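Local coordinates for protein hypothetical methylmalonyl-CoA decarboxylase alpha subunit (Sulfolobus tokodaii, PDB 1X0U) that is of undetermined function but belongs to the carboxyl transferase family, whose fold is related to crotonase, and assembles from six identical subunits, at residues E148-G151 with A152-M156; P254-N257 with M258-P261; K471-N475 with P476-A480; E14-Q17 with L18-A22; Q32-S36 with K37-T41. One frame throughout, in Å; residues are numbered along the deposited sequence.

All five contacts are local, between side chains a turn or so apart, but they differ in setting. Interaction 1 is mostly buried, in a helix of a beta-alpha-beta unit, and its side-chain contact is aromatic. Interaction 4, also within one helix, lies at the surface of the chain and carries leucines and charged chains to another subunit. The others bring polar side chains back to the main chain: asparagine folds a loop turn in interaction 2 and caps a helix start in interaction 3, while glutamine braces a helix end in interaction 5. Interactions 3 and 4 lie about 74 Å apart, centre to centre; residues of interactions 1 to 4 also meet neighbouring subunits.

Interaction 1. Residues E148-G151 with A152-M156; sequences EGYG and AVFKM
Y150 and F154 stand one turn apart on helix 144-160, and their side chains meet along one flank of it. The rings are near parallel, with planes at 30°, yet slid so far past each other that their centroids are 5.8 Å apart and they barely overlap. The touching is done by the near part of the tyrosine and the far end of the phenylalanine: CD2 of Y150 lies 3.8 Å from CZ of F154, and CB of Y150 is equally close to that carbon. F154 is brought there by a chi1 of -61°, which sets CG beside its own backbone N and swings the ring back over the preceding turn, with the backbone N of G151 over one face.

This helix is the crossover element of a beta-alpha-beta unit, joining strand 129-133 to strand 166-170. Its regular bonds run through the contact: A152 N donates to E148 O at 3.0 Å, V153 N to G149 O at 3.2 Å and K155 N to G151 O at 2.9 Å. G149 and G151 bring no side chains to the helix, and the methyl CB of A152 comes to 3.5 Å from G149 O.

Helix 180-184 covers F154 through Y180, S181 and L184, while A152 and M156 turn to V116 of helix 109-125. The second subunit also packs against the helix: Y150 on its I415 and F154 on its L391, while on another side E148 OE1 accepts a hydrogen bond from the backbone N of S421 of that subunit.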
loop_
_atom_site.group_PDB
_atom_site.type_symbol
_atom_site.label_atom_id
_atom_site.label_comp_id
_atom_site.label_asym_id
_atom_site.label_seq_id
_atom_site.Cartn_x
_atom_site.Cartn_y
_atom_site.Cartn_z
ATOM N N GLU A 148 -13.676 33.122 -8.112
ATOM C CA GLU A 148 -13.876 31.687 -7.918
ATOM C C GLU A 148 -13.080 30.945 -8.985
ATOM O O GLU A 148 -12.543 29.865 -8.738
ATOM C CB GLU A 148 -15.358 31.324 -8.056
ATOM C CG GLU A 148 -15.693 29.921 -7.575
ATOM C CD GLU A 148 -15.705 29.821 -6.062
ATOM O OE1 GLU A 148 -15.714 28.695 -5.531
ATOM O OE2 GLU A 148 -15.706 30.874 -5.397
ATOM N N GLY A 149 -13.031 31.530 -10.179
ATOM C CA GLY A 149 -12.283 30.934 -11.267
ATOM C C GLY A 149 -10.816 30.890 -10.887
ATOM O O GLY A 149 -10.144 29.882 -11.090
ATOM N N TYR A 150 -10.319 31.990 -10.333
ATOM C CA TYR A 150 -8.929 32.057 -9.902
ATOM C C TYR A 150 -8.666 30.945 -8.883
ATOM O O TYR A 150 -7.672 30.210 -8.978
ATOM C CB TYR A 150 -8.631 33.421 -9.273
ATOM C CG TYR A 150 -8.132 34.456 -10.257
ATOM C CD1 TYR A 150 -8.834 35.641 -10.475
ATOM C CD2 TYR A 150 -6.954 34.245 -10.975
ATOM C CE1 TYR A 150 -8.374 36.590 -11.387
ATOM C CE2 TYR A 150 -6.488 35.185 -11.887
ATOM C CZ TYR A 150 -7.199 36.353 -12.091
ATOM O OH TYR A 150 -6.741 37.271 -13.012
ATOM N N GLY A 151 -9.572 30.831 -7.915
ATOM C CA GLY A 151 -9.450 29.817 -6.888
ATOM C C GLY A 151 -9.291 28.433 -7.487
ATOM O O GLY A 151 -8.407 27.680 -7.081
ATOM N N ALA A 152 -10.130 28.107 -8.468
ATOM C CA ALA A 152 -10.069 26.798 -9.113
ATOM C C ALA A 152 -8.706 26.532 -9.742
ATOM O O ALA A 152 -8.167 25.439 -9.605
ATOM C CB ALA A 152 -11.166 26.676 -10.163
ATOM N N VAL A 153 -8.141 27.520 -10.437
ATOM C CA VAL A 153 -6.835 27.311 -11.056
ATOM C C VAL A 153 -5.751 27.156 -9.996
ATOM O O VAL A 153 -4.901 26.283 -10.120
ATOM C CB VAL A 153 -6.464 28.449 -12.050
ATOM C CG1 VAL A 153 -7.134 29.732 -11.652
ATOM C CG2 VAL A 153 -4.953 28.642 -12.090
ATOM N N PHE A 154 -5.785 27.989 -8.955
ATOM C CA PHE A 154 -4.802 27.901 -7.876
ATOM C C PHE A 154 -4.846 26.502 -7.278
ATOM O O PHE A 154 -3.822 25.934 -6.883
ATOM C CB PHE A 154 -5.102 28.903 -6.753
ATOM C CG PHE A 154 -5.074 30.342 -7.179
ATOM C CD1 PHE A 154 -4.472 30.727 -8.374
ATOM C CD2 PHE A 154 -5.667 31.313 -6.385
ATOM C CE1 PHE A 154 -4.466 32.060 -8.772
ATOM C CE2 PHE A 154 -5.669 32.643 -6.764
ATOM C CZ PHE A 154 -5.069 33.025 -7.964
ATOM N N LYS A 155 -6.050 25.952 -7.204
ATOM C CA LYS A 155 -6.239 24.622 -6.654
ATOM C C LYS A 155 -5.428 23.630 -7.485
ATOM O O LYS A 155 -4.727 22.778 -6.945
ATOM C CB LYS A 155 -7.725 24.261 -6.694
ATOM C CG LYS A 155 -8.256 23.626 -5.425
ATOM C CD LYS A 155 -7.720 22.241 -5.232
ATOM C CE LYS A 155 -8.461 21.525 -4.109
ATOM N NZ LYS A 155 -7.978 20.119 -3.945
ATOM N N MET A 156 -5.519 23.751 -8.806
ATOM C CA MET A 156 -4.795 22.855 -9.688
ATOM C C MET A 156 -3.274 23.045 -9.565
ATOM O O MET A 156 -2.511 22.090 -9.692
ATOM C CB MET A 156 -5.256 23.062 -11.132
ATOM C CG MET A 156 -6.723 22.681 -11.372
ATOM S SD MET A 156 -7.141 20.997 -10.815
ATOM C CE MET A 156 -6.011 20.034 -11.802
#

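Interaction 2. Residues P254-N257 with M258-P261; sequences PSNN and MEEP
N256 folds its side chain forward over the turn, and its OD1 accepts from M258 N at 2.8 Å. The donor lies in the plane of the side-chain carbonyl, on a lone pair, although the hydrogen bond is bent, with an N-H...O angle of 144°. Together with the residue spacing this makes an Asx turn, which a chi1 of 54° permits by holding CG between the backbone N and the carbonyl carbon. The same residue also starts a type I beta turn, closed by E259 N on N256 O at 3.1 Å, with the donor above that carbonyl plane. The other end of the amide, ND2, donates to G126 O.

A water joins the flanks of the turn: it accepts from S255 N at 2.8 Å and gives a weak bond to OE1 of E259. The carboxylate of E259 lies nearly parallel to the N256 amide, with planes 14° apart. Beyond these, M258 doubles back alongside N257, its CE 3.6 Å from CG of that asparagine, while CB of P254 rests 3.0 Å from E259 O.

The stretch lies in the loop between helix 239-252 and helix 277-280. N257 makes a backbone hydrogen bond with V163, between helix 144-160 and strand 166-170, and its ND2 bonds to P514 O of the second subunit; N360, just after helix 343-358, donates to E259 O.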
loop_
_atom_site.group_PDB
_atom_site.type_symbol
_atom_site.label_atom_id
_atom_site.label_comp_id
_atom_site.label_asym_id
_atom_site.label_seq_id
_atom_site.Cartn_x
_atom_site.Cartn_y
_atom_site.Cartn_z
ATOM N N PRO A 254 12.051 16.109 -15.978
ATOM C CA PRO A 254 11.337 14.888 -16.356
ATOM C C PRO A 254 9.942 15.391 -16.694
ATOM O O PRO A 254 9.631 16.548 -16.411
ATOM C CB PRO A 254 11.339 14.083 -15.067
ATOM C CG PRO A 254 11.208 15.156 -14.036
ATOM C CD PRO A 254 12.239 16.162 -14.518
ATOM N N SER A 255 9.100 14.542 -17.274
ATOM C CA SER A 255 7.750 14.968 -17.632
ATOM C C SER A 255 6.880 15.045 -16.387
ATOM O O SER A 255 5.887 15.770 -16.345
ATOM C CB SER A 255 7.126 13.986 -18.631
ATOM O OG SER A 255 7.814 13.998 -19.871
ATOM N N ASN A 256 7.263 14.279 -15.373
ATOM C CA ASN A 256 6.517 14.231 -14.121
ATOM C C ASN A 256 7.415 13.616 -13.058
ATOM O O ASN A 256 8.508 13.132 -13.368
ATOM C CB ASN A 256 5.253 13.392 -14.316
ATOM C CG ASN A 256 5.561 12.015 -14.861
ATOM O OD1 ASN A 256 6.127 11.169 -14.162
ATOM N ND2 ASN A 256 5.210 11.784 -16.116
ATOM N N ASN A 257 6.950 13.616 -11.815
ATOM C CA ASN A 257 7.745 13.098 -10.705
ATOM C C ASN A 257 7.933 11.585 -10.669
ATOM O O ASN A 257 8.451 11.053 -9.696
ATOM C CB ASN A 257 7.146 13.571 -9.381
ATOM C CG ASN A 257 5.838 12.887 -9.054
ATOM O OD1 ASN A 257 5.215 12.257 -9.907
ATOM N ND2 ASN A 257 5.410 13.020 -7.818
ATOM N N MET A 258 7.516 10.897 -11.722
ATOM C CA MET A 258 7.656 9.451 -11.786
ATOM C C MET A 258 8.703 9.108 -12.832
ATOM O O MET A 258 8.878 7.951 -13.190
ATOM C CB MET A 258 6.319 8.793 -12.158
ATOM C CG MET A 258 5.240 8.896 -11.082
ATOM S SD MET A 258 5.654 8.011 -9.547
ATOM C CE MET A 258 6.061 9.358 -8.438
ATOM N N GLU A 259 9.398 10.129 -13.327
ATOM C CA GLU A 259 10.421 9.924 -14.339
ATOM C C GLU A 259 11.737 10.612 -13.977
ATOM O O GLU A 259 11.759 11.651 -13.325
ATOM C CB GLU A 259 9.919 10.419 -15.703
ATOM C CG GLU A 259 8.838 9.538 -16.321
ATOM C CD GLU A 259 8.467 9.957 -17.735
ATOM O OE1 GLU A 259 7.901 11.052 -17.907
ATOM O OE2 GLU A 259 8.743 9.192 -18.682
ATOM N N GLU A 260 12.843 10.015 -14.388
ATOM C CA GLU A 260 14.140 10.598 -14.096
ATOM C C GLU A 260 14.463 11.634 -15.160
ATOM O O GLU A 260 14.055 11.491 -16.314
ATOM C CB GLU A 260 15.209 9.503 -14.069
ATOM C CG GLU A 260 15.404 8.769 -15.379
ATOM C CD GLU A 260 15.917 7.352 -15.174
ATOM O OE1 GLU A 260 16.287 6.697 -16.174
ATOM O OE2 GLU A 260 15.939 6.890 -14.006
ATOM N N PRO A 261 15.167 12.709 -14.783
ATOM C CA PRO A 261 15.503 13.725 -15.784
ATOM C C PRO A 261 16.122 13.034 -16.995
ATOM O O PRO A 261 16.923 12.106 -16.855
ATOM C CB PRO A 261 16.470 14.643 -15.040
ATOM C CG PRO A 261 16.952 13.811 -13.865
ATOM C CD PRO A 261 15.738 13.048 -13.471
HETATM O O HOH W 1 10.210 12.367 -18.584
#

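Interaction 3. Residues K471-N475 with P476-A480; sequences KLFAN and PYWAA
The side-chain amide of N475 is held at both ends, firmly only at OD1. This oxygen accepts from W478 N at 3.2 Å, with the donor nearly along the C=O axis, a capping bond to the start of helix 477-481. Its ND2 reaches back and donates weakly to L472 O at 3.3 Å, near the end of helix 463-473. One amide therefore spans the break between two helices, and the two bonds together probably set its rotation. The backbone of N475 contributes too: a water donates to N475 O at 2.6 Å and accepts from A479 N at 2.8 Å.

Next to this polar link the two aromatic side chains meet. F473 turns an edge to the face of W478, an edge-to-face stack with planes at 87° and 4.8 Å between the phenyl centroid and that of the five-membered ring. CE1 of F473 is 3.3 Å from NE1 of W478. The indole is carried toward the phenylalanine by a chi1 of -172°, with CG opposite the backbone N. The F473 ring also meets that of Y469.

W478 NE1 is committed to a hydrogen bond with OE2 of E68 of the second subunit. That carboxylate would be expected to push electron density into the indole, which probably makes its face a better acceptor for the slightly positive ring edge of F473; the intrachain stack and the subunit contact would then reinforce each other.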
loop_
_atom_site.group_PDB
_atom_site.type_symbol
_atom_site.label_atom_id
_atom_site.label_comp_id
_atom_site.label_asym_id
_atom_site.label_seq_id
_atom_site.Cartn_x
_atom_site.Cartn_y
_atom_site.Cartn_z
ATOM N N LYS A 471 46.484 26.290 11.095
ATOM C CA LYS A 471 47.202 25.130 10.573
ATOM C C LYS A 471 46.713 23.892 11.307
ATOM O O LYS A 471 46.837 22.773 10.819
ATOM C CB LYS A 471 48.714 25.270 10.734
ATOM C CG LYS A 471 49.213 25.278 12.161
ATOM C CD LYS A 471 49.193 26.681 12.748
ATOM C CE LYS A 471 50.331 26.875 13.759
ATOM N NZ LYS A 471 50.252 25.919 14.901
ATOM N N LEU A 472 46.132 24.112 12.478
ATOM C CA LEU A 472 45.593 23.033 13.298
ATOM C C LEU A 472 44.248 22.535 12.743
ATOM O O LEU A 472 44.031 21.328 12.617
ATOM C CB LEU A 472 45.407 23.533 14.738
ATOM C CG LEU A 472 45.773 22.603 15.897
ATOM C CD1 LEU A 472 47.267 22.295 15.855
ATOM C CD2 LEU A 472 45.414 23.268 17.217
ATOM N N PHE A 473 43.356 23.465 12.395
ATOM C CA PHE A 473 42.028 23.100 11.891
ATOM C C PHE A 473 41.552 23.760 10.587
ATOM O O PHE A 473 40.613 23.276 9.958
ATOM C CB PHE A 473 40.995 23.373 12.983
ATOM C CG PHE A 473 41.369 22.808 14.320
ATOM C CD1 PHE A 473 41.393 21.435 14.529
ATOM C CD2 PHE A 473 41.718 23.652 15.368
ATOM C CE1 PHE A 473 41.759 20.912 15.764
ATOM C CE2 PHE A 473 42.085 23.137 16.608
ATOM C CZ PHE A 473 42.108 21.768 16.807
ATOM N N ALA A 474 42.162 24.870 10.185
ATOM C CA ALA A 474 41.745 25.525 8.947
ATOM C C ALA A 474 42.232 24.675 7.782
ATOM O O ALA A 474 43.036 25.119 6.966
ATOM C CB ALA A 474 42.329 26.932 8.854
ATOM N N ASN A 475 41.729 23.446 7.729
ATOM C CA ASN A 475 42.091 22.484 6.701
ATOM C C ASN A 475 40.966 21.454 6.606
ATOM O O ASN A 475 39.982 21.535 7.340
ATOM C CB ASN A 475 43.396 21.796 7.088
ATOM C CG ASN A 475 43.344 21.213 8.484
ATOM O OD1 ASN A 475 42.594 20.273 8.753
ATOM N ND2 ASN A 475 44.133 21.779 9.387
ATOM N N PRO A 476 41.094 20.476 5.700
ATOM C CA PRO A 476 40.028 19.479 5.588
ATOM C C PRO A 476 40.410 18.131 6.177
ATOM O O PRO A 476 39.590 17.221 6.231
ATOM C CB PRO A 476 39.832 19.383 4.091
ATOM C CG PRO A 476 41.274 19.391 3.624
ATOM C CD PRO A 476 41.914 20.492 4.473
ATOM N N TYR A 477 41.657 18.004 6.615
ATOM C CA TYR A 477 42.142 16.743 7.157
ATOM C C TYR A 477 41.633 16.384 8.550
ATOM O O TYR A 477 41.525 15.210 8.885
ATOM C CB TYR A 477 43.670 16.732 7.117
ATOM C CG TYR A 477 44.199 16.863 5.706
ATOM C CD1 TYR A 477 43.869 15.924 4.734
ATOM C CD2 TYR A 477 44.993 17.947 5.332
ATOM C CE1 TYR A 477 44.309 16.058 3.426
ATOM C CE2 TYR A 477 45.437 18.091 4.027
ATOM C CZ TYR A 477 45.091 17.142 3.075
ATOM O OH TYR A 477 45.512 17.285 1.767
ATOM N N TRP A 478 41.320 17.384 9.365
ATOM C CA TRP A 478 40.804 17.112 10.702
ATOM C C TRP A 478 39.437 16.452 10.546
ATOM O O TRP A 478 39.158 15.418 11.158
ATOM C CB TRP A 478 40.636 18.405 11.486
ATOM C CG TRP A 478 40.287 18.199 12.920
ATOM C CD1 TRP A 478 41.157 18.082 13.968
ATOM C CD2 TRP A 478 38.971 18.143 13.481
ATOM N NE1 TRP A 478 40.464 17.969 15.150
ATOM C CE2 TRP A 478 39.122 18.001 14.881
ATOM C CE3 TRP A 478 37.680 18.199 12.939
ATOM C CZ2 TRP A 478 38.025 17.922 15.750
ATOM C CZ3 TRP A 478 36.586 18.120 13.805
ATOM C CH2 TRP A 478 36.770 17.983 15.195
ATOM N N ALA A 479 38.589 17.069 9.727
ATOM C CA ALA A 479 37.255 16.542 9.475
ATOM C C ALA A 479 37.363 15.168 8.831
ATOM O O ALA A 479 36.614 14.258 9.176
ATOM C CB ALA A 479 36.476 17.487 8.563
ATOM N N ALA A 480 38.295 15.017 7.894
ATOM C CA ALA A 480 38.467 13.730 7.228
ATOM C C ALA A 480 38.945 12.674 8.231
ATOM O O ALA A 480 38.644 11.482 8.084
ATOM C CB ALA A 480 39.464 13.851 6.073
HETATM O O HOH W 2 38.869 19.706 8.897
#

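Interaction 4. Residues E14-Q17 with L18-A22; sequences ELRQ and LKEKA
L15 and K19, one turn apart on helix 8-23, lay their side chains across each other at a slant. The branch CD1 of L15 rests against the lysine's aliphatic run, 3.8 Å from CE and 4.0 Å from CG. K19 is extended beyond CG, so its methylenes pass over the leucine before the ammonium leaves the helix. There it is held by the fourth subunit, NZ forming a salt bridge with D487 OD2 and a hydrogen bond with V488 O.

L18 bends back instead over the main chain of the preceding turn: its CG is 3.3 Å from E14 O, the carbonyl that also accepts L18 N at 3.0 Å. K19 N meets L15 O almost straight, with an N-H...O angle of 168°. R16 is directed to the neighbouring chain as well, its NE forming a salt bridge with E490 OE1 of the fourth subunit.

Both L15 and L18 pack on Y477 of that subunit, and L18 also touches Y77 of its own chain. Leucines packed on a neighbouring chain, with basic side chains beside them reaching acidic residues of that same chain, are the pattern of an amphipathic helix docked at a subunit interface.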
loop_
_atom_site.group_PDB
_atom_site.type_symbol
_atom_site.label_atom_id
_atom_site.label_comp_id
_atom_site.label_asym_id
_atom_site.label_seq_id
_atom_site.Cartn_x
_atom_site.Cartn_y
_atom_site.Cartn_z
ATOM N N GLU A 14 -18.829 26.177 -43.406
ATOM C CA GLU A 14 -19.242 27.052 -42.305
ATOM C C GLU A 14 -18.278 26.898 -41.121
ATOM O O GLU A 14 -17.925 27.879 -40.462
ATOM C CB GLU A 14 -20.651 26.722 -41.816
ATOM C CG GLU A 14 -21.088 27.615 -40.659
ATOM C CD GLU A 14 -22.258 27.063 -39.850
ATOM O OE1 GLU A 14 -22.850 27.847 -39.068
ATOM O OE2 GLU A 14 -22.579 25.857 -39.977
ATOM N N LEU A 15 -17.875 25.659 -40.847
ATOM C CA LEU A 15 -16.951 25.384 -39.748
ATOM C C LEU A 15 -15.636 26.130 -39.967
ATOM O O LEU A 15 -15.144 26.821 -39.069
ATOM C CB LEU A 15 -16.671 23.881 -39.639
ATOM C CG LEU A 15 -15.510 23.474 -38.716
ATOM C CD1 LEU A 15 -15.726 24.039 -37.317
ATOM C CD2 LEU A 15 -15.401 21.958 -38.670
ATOM N N ARG A 16 -15.077 25.990 -41.167
ATOM C CA ARG A 16 -13.817 26.647 -41.493
ATOM C C ARG A 16 -13.904 28.146 -41.243
ATOM O O ARG A 16 -12.988 28.725 -40.663
ATOM C CB ARG A 16 -13.426 26.356 -42.942
ATOM C CG ARG A 16 -12.939 24.931 -43.141
ATOM C CD ARG A 16 -12.826 24.558 -44.600
ATOM N NE ARG A 16 -12.323 23.197 -44.767
ATOM C CZ ARG A 16 -12.293 22.549 -45.929
ATOM N NH1 ARG A 16 -12.742 23.142 -47.033
ATOM N NH2 ARG A 16 -11.812 21.313 -45.989
ATOM N N GLN A 17 -15.005 28.770 -41.653
ATOM C CA GLN A 17 -15.191 30.202 -41.437
ATOM C C GLN A 17 -15.272 30.535 -39.942
ATOM O O GLN A 17 -14.695 31.531 -39.486
ATOM C CB GLN A 17 -16.473 30.694 -42.117
ATOM C CG GLN A 17 -16.540 30.477 -43.615
ATOM C CD GLN A 17 -17.926 30.774 -44.178
ATOM O OE1 GLN A 17 -18.188 30.562 -45.362
ATOM N NE2 GLN A 17 -18.819 31.267 -43.325
ATOM N N LEU A 18 -15.993 29.714 -39.181
ATOM C CA LEU A 18 -16.135 29.956 -37.746
ATOM C C LEU A 18 -14.792 29.872 -37.027
ATOM O O LEU A 18 -14.486 30.706 -36.172
ATOM C CB LEU A 18 -17.121 28.965 -37.116
ATOM C CG LEU A 18 -18.609 29.108 -37.468
ATOM C CD1 LEU A 18 -19.418 28.162 -36.592
ATOM C CD2 LEU A 18 -19.074 30.552 -37.252
ATOM N N LYS A 19 -13.999 28.857 -37.367
ATOM C CA LYS A 19 -12.689 28.690 -36.755
ATOM C C LYS A 19 -11.767 29.852 -37.106
ATOM O O LYS A 19 -11.054 30.369 -36.245
ATOM C CB LYS A 19 -12.063 27.365 -37.187
ATOM C CG LYS A 19 -12.539 26.201 -36.343
ATOM C CD LYS A 19 -11.865 24.911 -36.721
ATOM C CE LYS A 19 -12.244 23.812 -35.738
ATOM N NZ LYS A 19 -11.565 22.532 -36.068
ATOM N N GLU A 20 -11.788 30.260 -38.369
ATOM C CA GLU A 20 -10.974 31.380 -38.817
ATOM C C GLU A 20 -11.410 32.628 -38.046
ATOM O O GLU A 20 -10.608 33.519 -37.785
ATOM C CB GLU A 20 -11.142 31.578 -40.327
ATOM C CG GLU A 20 -10.256 30.668 -41.213
ATOM C CD GLU A 20 -10.344 29.173 -40.874
ATOM O OE1 GLU A 20 -10.482 28.345 -41.807
ATOM O OE2 GLU A 20 -10.262 28.817 -39.679
ATOM N N LYS A 21 -12.685 32.674 -37.669
ATOM C CA LYS A 21 -13.218 33.792 -36.895
ATOM C C LYS A 21 -12.698 33.704 -35.458
ATOM O O LYS A 21 -12.291 34.700 -34.863
ATOM C CB LYS A 21 -14.746 33.734 -36.878
ATOM C CG LYS A 21 -15.408 34.719 -35.921
ATOM C CD LYS A 21 -16.904 34.441 -35.800
ATOM C CE LYS A 21 -17.563 35.330 -34.755
ATOM N NZ LYS A 21 -17.507 36.770 -35.133
ATOM N N ALA A 22 -12.725 32.498 -34.905
ATOM C CA ALA A 22 -12.268 32.269 -33.539
ATOM C C ALA A 22 -10.781 32.570 -33.400
ATOM O O ALA A 22 -10.350 33.145 -32.398
ATOM C CB ALA A 22 -12.556 30.821 -33.123
#

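Interaction 5. Residues Q32-S36 with K37-T41; sequences QFQHS and KGKLT
Helix 28-35 ends in a Schellman motif, with K39 N donating to Q34 O at 3.3 Å and G38 N to H35 O at 3.0 Å. G38 breaks the helix with a phi of 101°, and H35 to G38 form a type I beta turn. Q34 O also accepts from K37 N, which approaches from the face of the carbonyl plane opposite K39 N.

The Q34 side chain braces the loop that follows. It starts opposite the backbone N (chi1 174°) and kinks at chi2, which brings its amide to K39 and L40: OE1 accepts from K39 NZ at 3.1 Å, above the amide carbonyl plane, and NE2 donates to L40 O at 3.1 Å. H35 presents its ring edge to K39 O, 3.2 Å from CD2, while its NE2 bonds to E44 of helix 42-49, which T41 N-caps. CE of K37 lies 3.3 Å from CZ of F33.

D134 takes a salt bridge from K39 NZ and a hydrogen bond from Q34 NE2. Its negative charge probably polarises the Q34 amide, which would strengthen OE1 as acceptor for the lysine and for a water 2.7 Å away.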
loop_
_atom_site.group_PDB
_atom_site.type_symbol
_atom_site.label_atom_id
_atom_site.label_comp_id
_atom_site.label_asym_id
_atom_site.label_seq_id
_atom_site.Cartn_x
_atom_site.Cartn_y
_atom_site.Cartn_z
ATOM N N GLN A 32 -2.768 43.921 -34.281
ATOM C CA GLN A 32 -1.755 44.843 -34.800
ATOM C C GLN A 32 -1.320 45.733 -33.642
ATOM O O GLN A 32 -0.164 46.117 -33.528
ATOM C CB GLN A 32 -2.326 45.715 -35.921
ATOM C CG GLN A 32 -1.259 46.516 -36.640
ATOM C CD GLN A 32 -1.820 47.618 -37.517
ATOM O OE1 GLN A 32 -2.537 48.506 -37.041
ATOM N NE2 GLN A 32 -1.489 47.573 -38.805
ATOM N N PHE A 33 -2.274 46.048 -32.776
ATOM C CA PHE A 33 -2.014 46.865 -31.607
ATOM C C PHE A 33 -1.085 46.116 -30.636
ATOM O O PHE A 33 -0.203 46.716 -30.005
ATOM C CB PHE A 33 -3.340 47.197 -30.931
ATOM C CG PHE A 33 -3.190 47.934 -29.649
ATOM C CD1 PHE A 33 -2.558 49.170 -29.616
ATOM C CD2 PHE A 33 -3.680 47.396 -28.464
ATOM C CE1 PHE A 33 -2.423 49.864 -28.427
ATOM C CE2 PHE A 33 -3.551 48.087 -27.263
ATOM C CZ PHE A 33 -2.918 49.326 -27.246
ATOM N N GLN A 34 -1.301 44.806 -30.517
ATOM C CA GLN A 34 -0.480 43.964 -29.659
ATOM C C GLN A 34 0.928 43.995 -30.242
ATOM O O GLN A 34 1.914 44.194 -29.538
ATOM C CB GLN A 34 -1.005 42.523 -29.671
ATOM C CG GLN A 34 -0.115 41.549 -28.910
ATOM C CD GLN A 34 -0.505 41.386 -27.455
ATOM O OE1 GLN A 34 -0.849 42.352 -26.769
ATOM N NE2 GLN A 34 -0.446 40.151 -26.974
ATOM N N HIS A 35 1.000 43.803 -31.550
ATOM C CA HIS A 35 2.260 43.815 -32.272
ATOM C C HIS A 35 3.007 45.138 -32.160
ATOM O O HIS A 35 4.230 45.152 -32.066
ATOM C CB HIS A 35 2.005 43.487 -33.745
ATOM C CG HIS A 35 1.750 42.036 -34.000
ATOM N ND1 HIS A 35 1.147 41.574 -35.151
ATOM C CD2 HIS A 35 2.043 40.937 -33.264
ATOM C CE1 HIS A 35 1.079 40.255 -35.113
ATOM N NE2 HIS A 35 1.616 39.843 -33.978
ATOM N N SER A 36 2.277 46.248 -32.159
ATOM C CA SER A 36 2.916 47.559 -32.089
ATOM C C SER A 36 3.596 47.835 -30.746
ATOM O O SER A 36 4.356 48.793 -30.613
ATOM C CB SER A 36 1.899 48.661 -32.413
ATOM O OG SER A 36 0.856 48.701 -31.450
ATOM N N LYS A 37 3.325 46.986 -29.758
ATOM C CA LYS A 37 3.929 47.119 -28.430
ATOM C C LYS A 37 5.188 46.261 -28.353
ATOM O O LYS A 37 5.987 46.394 -27.429
ATOM C CB LYS A 37 2.956 46.647 -27.343
ATOM C CG LYS A 37 1.729 47.527 -27.129
ATOM C CD LYS A 37 0.782 46.884 -26.106
ATOM C CE LYS A 37 -0.388 47.793 -25.754
ATOM N NZ LYS A 37 -1.347 47.122 -24.828
ATOM N N GLY A 38 5.357 45.378 -29.330
ATOM C CA GLY A 38 6.509 44.501 -29.336
ATOM C C GLY A 38 6.122 43.113 -28.846
ATOM O O GLY A 38 6.981 42.269 -28.594
ATOM N N LYS A 39 4.821 42.864 -28.726
ATOM C CA LYS A 39 4.342 41.565 -28.247
ATOM C C LYS A 39 3.807 40.678 -29.362
ATOM O O LYS A 39 3.392 41.169 -30.412
ATOM C CB LYS A 39 3.225 41.767 -27.228
ATOM C CG LYS A 39 3.533 42.771 -26.148
ATOM C CD LYS A 39 2.273 43.077 -25.353
ATOM C CE LYS A 39 1.794 41.857 -24.571
ATOM N NZ LYS A 39 0.444 42.110 -24.000
ATOM N N LEU A 40 3.810 39.370 -29.125
ATOM C CA LEU A 40 3.277 38.412 -30.091
ATOM C C LEU A 40 1.874 38.042 -29.614
ATOM O O LEU A 40 1.525 38.332 -28.472
ATOM C CB LEU A 40 4.156 37.157 -30.163
ATOM C CG LEU A 40 5.559 37.330 -30.759
ATOM C CD1 LEU A 40 6.256 35.975 -30.804
ATOM C CD2 LEU A 40 5.470 37.923 -32.154
ATOM N N THR A 41 1.064 37.429 -30.480
ATOM C CA THR A 41 -0.290 37.036 -30.093
ATOM C C THR A 41 -0.216 35.692 -29.383
ATOM O O THR A 41 0.791 34.977 -29.477
ATOM C CB THR A 41 -1.224 36.848 -31.297
ATOM O OG1 THR A 41 -0.749 35.749 -32.074
ATOM C CG2 THR A 41 -1.266 38.092 -32.168
HETATM O O HOH W 3 -2.196 44.682 -26.910
#